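Local coordinates for TRNA nucleotidyl transferase-related protein (Thermotoga maritima, PDB 3H38) that probably adds the CCA sequence to the 3' end of tRNA as a class II CCA-adding enzyme, this chain being the nucleotidyltransferase portion of a longer polypeptide, at residues L10-F23 / F43-I56. Sequence-based numbering, arbitrary orientation.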
# COMPACT_ATOMS: atom_id res chain seq x y z
N LEU A 10 -9.36 -31.22 4.66
CA LEU A 10 -9.38 -29.80 4.87
C LEU A 10 -9.72 -29.06 3.59
O LEU A 10 -10.44 -28.12 3.63
CB LEU A 10 -8.04 -29.38 5.42
CG LEU A 10 -7.80 -28.15 6.27
CD1 LEU A 10 -6.81 -27.24 5.74
CD2 LEU A 10 -9.03 -27.44 6.68
N LEU A 11 -9.21 -29.49 2.46
CA LEU A 11 -9.50 -28.83 1.19
C LEU A 11 -10.97 -28.98 0.82
O LEU A 11 -11.61 -28.00 0.42
CB LEU A 11 -8.65 -29.42 0.06
CG LEU A 11 -7.17 -29.04 -0.10
CD1 LEU A 11 -6.48 -30.08 -0.95
CD2 LEU A 11 -6.97 -27.65 -0.72
N VAL A 12 -11.49 -30.20 0.94
CA VAL A 12 -12.88 -30.43 0.55
C VAL A 12 -13.80 -29.66 1.49
O VAL A 12 -14.83 -29.13 1.08
CB VAL A 12 -13.26 -31.95 0.44
CG1 VAL A 12 -12.03 -32.78 0.11
CG2 VAL A 12 -13.91 -32.45 1.70
N GLU A 13 -13.41 -29.58 2.76
CA GLU A 13 -14.16 -28.78 3.71
C GLU A 13 -14.14 -27.29 3.32
O GLU A 13 -15.18 -26.68 3.12
CB GLU A 13 -13.65 -28.96 5.14
CG GLU A 13 -14.64 -28.41 6.14
CD GLU A 13 -14.01 -27.85 7.42
OE1 GLU A 13 -13.06 -28.46 7.96
OE2 GLU A 13 -14.50 -26.79 7.89
N ARG A 14 -12.98 -26.69 3.18
CA ARG A 14 -12.90 -25.27 3.00
C ARG A 14 -13.02 -24.70 1.61
O ARG A 14 -13.39 -23.58 1.46
CB ARG A 14 -11.62 -24.79 3.62
CG ARG A 14 -11.38 -25.36 4.96
CD ARG A 14 -10.83 -24.32 5.84
NE ARG A 14 -11.30 -24.45 7.21
CZ ARG A 14 -10.50 -24.50 8.25
NH1 ARG A 14 -9.20 -24.42 8.09
NH2 ARG A 14 -11.00 -24.62 9.46
N VAL A 15 -12.72 -25.45 0.58
CA VAL A 15 -12.66 -24.88 -0.77
C VAL A 15 -13.95 -25.13 -1.58
O VAL A 15 -14.54 -26.22 -1.52
CB VAL A 15 -11.39 -25.39 -1.54
CG1 VAL A 15 -11.08 -24.51 -2.78
CG2 VAL A 15 -10.18 -25.42 -0.59
N ASP A 16 -14.39 -24.11 -2.31
CA ASP A 16 -15.53 -24.26 -3.20
C ASP A 16 -15.29 -25.47 -4.10
O ASP A 16 -14.21 -25.63 -4.66
CB ASP A 16 -15.72 -23.00 -4.05
CG ASP A 16 -17.01 -23.03 -4.88
OD1 ASP A 16 -18.06 -23.45 -4.34
OD2 ASP A 16 -16.98 -22.63 -6.07
N PRO A 17 -16.30 -26.32 -4.23
CA PRO A 17 -16.20 -27.54 -5.03
C PRO A 17 -15.97 -27.27 -6.52
O PRO A 17 -15.20 -28.00 -7.15
CB PRO A 17 -17.57 -28.19 -4.82
CG PRO A 17 -18.47 -27.02 -4.46
CD PRO A 17 -17.60 -26.23 -3.55
N LYS A 18 -16.56 -26.23 -7.07
CA LYS A 18 -16.37 -25.99 -8.47
C LYS A 18 -14.89 -25.85 -8.75
O LYS A 18 -14.38 -26.32 -9.74
CB LYS A 18 -17.14 -24.76 -8.88
CG LYS A 18 -16.50 -24.00 -9.98
CD LYS A 18 -17.32 -24.05 -11.24
CE LYS A 18 -16.43 -23.99 -12.43
NZ LYS A 18 -16.93 -23.05 -13.48
N ILE A 19 -14.23 -25.19 -7.83
CA ILE A 19 -12.82 -24.87 -7.84
C ILE A 19 -11.92 -26.06 -7.42
O ILE A 19 -10.84 -26.26 -7.97
CB ILE A 19 -12.59 -23.67 -6.91
CG1 ILE A 19 -12.89 -22.38 -7.67
CG2 ILE A 19 -11.20 -23.67 -6.31
CD1 ILE A 19 -12.57 -21.14 -6.88
N LEU A 20 -12.38 -26.85 -6.45
CA LEU A 20 -11.70 -28.08 -6.08
C LEU A 20 -11.56 -28.98 -7.29
O LEU A 20 -10.50 -29.57 -7.51
CB LEU A 20 -12.46 -28.84 -4.99
CG LEU A 20 -11.71 -29.05 -3.68
CD1 LEU A 20 -12.05 -30.38 -3.05
CD2 LEU A 20 -10.22 -28.98 -3.95
N ASN A 21 -12.65 -29.09 -8.05
CA ASN A 21 -12.65 -29.96 -9.22
C ASN A 21 -11.67 -29.52 -10.28
O ASN A 21 -11.12 -30.35 -11.02
CB ASN A 21 -14.05 -30.09 -9.80
CG ASN A 21 -14.81 -31.26 -9.20
OD1 ASN A 21 -14.21 -32.19 -8.63
ND2 ASN A 21 -16.14 -31.23 -9.32
N LEU A 22 -11.45 -28.21 -10.34
CA LEU A 22 -10.47 -27.57 -11.20
C LEU A 22 -9.04 -27.96 -10.80
O LEU A 22 -8.26 -28.39 -11.65
CB LEU A 22 -10.63 -26.06 -11.08
CG LEU A 22 -9.70 -25.20 -11.94
CD1 LEU A 22 -9.77 -25.60 -13.38
CD2 LEU A 22 -10.07 -23.73 -11.80
N PHE A 23 -8.70 -27.77 -9.52
CA PHE A 23 -7.43 -28.21 -8.97
C PHE A 23 -7.20 -29.66 -9.39
O PHE A 23 -6.10 -30.03 -9.80
CB PHE A 23 -7.40 -28.10 -7.43
CG PHE A 23 -7.25 -26.67 -6.90
CD1 PHE A 23 -6.39 -25.77 -7.48
CD2 PHE A 23 -7.96 -26.26 -5.78
CE1 PHE A 23 -6.24 -24.48 -6.99
CE2 PHE A 23 -7.82 -24.96 -5.27
CZ PHE A 23 -6.97 -24.07 -5.88
N PHE A 43 -2.32 -18.82 -0.82
CA PHE A 43 -3.47 -19.70 -0.86
C PHE A 43 -3.36 -20.87 0.14
O PHE A 43 -4.35 -21.29 0.73
CB PHE A 43 -3.71 -20.27 -2.25
CG PHE A 43 -4.76 -21.33 -2.26
CD1 PHE A 43 -6.09 -20.99 -2.47
CD2 PHE A 43 -4.43 -22.65 -1.99
CE1 PHE A 43 -7.10 -21.97 -2.45
CE2 PHE A 43 -5.42 -23.64 -1.95
CZ PHE A 43 -6.76 -23.30 -2.18
N VAL A 44 -2.17 -21.42 0.29
CA VAL A 44 -2.01 -22.55 1.19
C VAL A 44 -1.97 -22.09 2.66
O VAL A 44 -2.57 -22.72 3.54
CB VAL A 44 -0.74 -23.35 0.82
CG1 VAL A 44 -0.44 -24.40 1.90
CG2 VAL A 44 -0.92 -24.00 -0.53
N ARG A 45 -1.24 -21.00 2.91
CA ARG A 45 -1.27 -20.31 4.19
C ARG A 45 -2.72 -20.04 4.60
O ARG A 45 -3.17 -20.44 5.69
CB ARG A 45 -0.54 -18.98 4.03
CG ARG A 45 -0.36 -18.14 5.30
CD ARG A 45 0.03 -16.71 4.89
NE ARG A 45 -1.01 -16.10 4.05
CZ ARG A 45 -0.78 -15.29 3.01
NH1 ARG A 45 0.47 -14.96 2.67
NH2 ARG A 45 -1.81 -14.83 2.31
N ASP A 46 -3.45 -19.38 3.70
CA ASP A 46 -4.83 -18.98 3.95
C ASP A 46 -5.73 -20.18 4.22
O ASP A 46 -6.50 -20.17 5.18
CB ASP A 46 -5.33 -18.10 2.80
CG ASP A 46 -4.58 -16.75 2.73
OD1 ASP A 46 -4.01 -16.32 3.76
OD2 ASP A 46 -4.54 -16.10 1.65
N LEU A 47 -5.59 -21.24 3.43
CA LEU A 47 -6.35 -22.47 3.68
C LEU A 47 -6.18 -22.94 5.12
O LEU A 47 -7.16 -23.21 5.82
CB LEU A 47 -5.98 -23.60 2.69
CG LEU A 47 -6.65 -24.96 2.93
CD1 LEU A 47 -8.13 -24.89 2.63
CD2 LEU A 47 -6.02 -26.06 2.09
N LEU A 48 -4.92 -23.04 5.55
CA LEU A 48 -4.63 -23.59 6.88
C LEU A 48 -5.11 -22.64 8.00
O LEU A 48 -5.54 -23.10 9.06
CB LEU A 48 -3.14 -23.90 7.01
CG LEU A 48 -2.59 -25.01 6.09
CD1 LEU A 48 -1.09 -25.10 6.14
CD2 LEU A 48 -3.19 -26.39 6.44
N LEU A 49 -5.05 -21.33 7.76
CA LEU A 49 -5.60 -20.34 8.71
C LEU A 49 -7.12 -20.26 8.64
O LEU A 49 -7.75 -19.62 9.47
CB LEU A 49 -5.01 -18.93 8.49
CG LEU A 49 -3.55 -18.82 8.93
CD1 LEU A 49 -2.91 -17.53 8.45
CD2 LEU A 49 -3.42 -18.99 10.47
N GLY A 50 -7.69 -20.93 7.64
CA GLY A 50 -9.12 -20.86 7.41
C GLY A 50 -9.53 -19.47 6.95
O GLY A 50 -10.55 -18.93 7.40
N ILE A 51 -8.73 -18.90 6.06
CA ILE A 51 -8.99 -17.57 5.52
C ILE A 51 -9.31 -17.65 4.03
O ILE A 51 -8.48 -18.07 3.24
CB ILE A 51 -7.77 -16.65 5.70
CG1 ILE A 51 -7.56 -16.34 7.18
CG2 ILE A 51 -7.91 -15.36 4.86
CD1 ILE A 51 -6.37 -15.40 7.43
N LYS A 52 -10.49 -17.21 3.66
CA LYS A 52 -10.89 -17.22 2.29
C LYS A 52 -9.84 -16.61 1.42
O LYS A 52 -9.29 -15.60 1.74
CB LYS A 52 -12.19 -16.46 2.13
CG LYS A 52 -13.23 -17.21 1.40
CD LYS A 52 -13.42 -16.69 0.02
CE LYS A 52 -14.63 -15.83 -0.05
NZ LYS A 52 -14.35 -14.40 -0.32
N ASN A 53 -9.54 -17.26 0.32
CA ASN A 53 -8.49 -16.80 -0.60
C ASN A 53 -8.81 -17.35 -1.96
O ASN A 53 -8.58 -18.52 -2.22
CB ASN A 53 -7.12 -17.33 -0.18
CG ASN A 53 -6.04 -17.02 -1.23
OD1 ASN A 53 -6.31 -17.01 -2.43
ND2 ASN A 53 -4.81 -16.76 -0.77
N LEU A 54 -9.35 -16.52 -2.85
CA LEU A 54 -10.04 -17.06 -4.01
C LEU A 54 -9.14 -17.48 -5.15
O LEU A 54 -9.42 -18.47 -5.83
CB LEU A 54 -11.10 -16.09 -4.51
CG LEU A 54 -12.18 -15.86 -3.46
CD1 LEU A 54 -11.97 -14.50 -2.76
CD2 LEU A 54 -13.54 -15.95 -4.10
N ASP A 55 -8.06 -16.73 -5.35
CA ASP A 55 -7.28 -16.86 -6.56
C ASP A 55 -6.50 -18.18 -6.62
O ASP A 55 -6.26 -18.84 -5.61
CB ASP A 55 -6.35 -15.66 -6.70
CG ASP A 55 -5.37 -15.57 -5.56
OD1 ASP A 55 -5.15 -14.43 -5.06
OD2 ASP A 55 -4.85 -16.64 -5.16
N ILE A 56 -6.10 -18.56 -7.83
CA ILE A 56 -5.41 -19.82 -8.02
C ILE A 56 -4.01 -19.64 -8.63
O ILE A 56 -3.83 -19.07 -9.70
CB ILE A 56 -6.28 -20.80 -8.82
CG1 ILE A 56 -5.89 -20.79 -10.29
CG2 ILE A 56 -7.77 -20.47 -8.65
CD1 ILE A 56 -6.58 -21.89 -11.05
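Leu47 meets Leu10, Leu11, Arg14 and Val15 where two N-terminal helices pack against helix 42-49 of the nucleotidyltransferase head domain. Helices 10-14 and 43-49 run nearly perpendicular, axes 10.5 Å apart, and leucine suits the crossing because its two methyls serve different neighbours. Leu47 CD2 lies 3.4 Å from Leu11 CD2, and its CD1 3.6 Å from Arg14 CB. Leu10 reaches Leu47 tip to tip and, with the same CD1, touches Leu48 CD2.

Phe23 and Phe43 form an offset edge-to-face pair, Phe23 giving the edge, with planes at 64°. Phe43 CZ lies 3.7 Å from Phe23 CE2, and the flat Phe43 ring also offers its edge to Leu11 CD2. Ile56 sets CB by Phe23 CE1 and CD1 by Leu22 CD2. This layer backs the active site: Phe43's side chain lies about 6 Å from that of Asp57, and Arg45 (ATP, CTP) and Asp55 (magnesium) share its segment, no ligand being bound here.

The one polar bond between the segments falls at the helix end, where Gly50 forms a Schellman motif. Arg14, bent at chi2 and chi3, sets one guanidinium face against Gly50 CA and gives NH1 to Leu47 O at 3.3 Å, the oxygen that also accepts from Gly50 N.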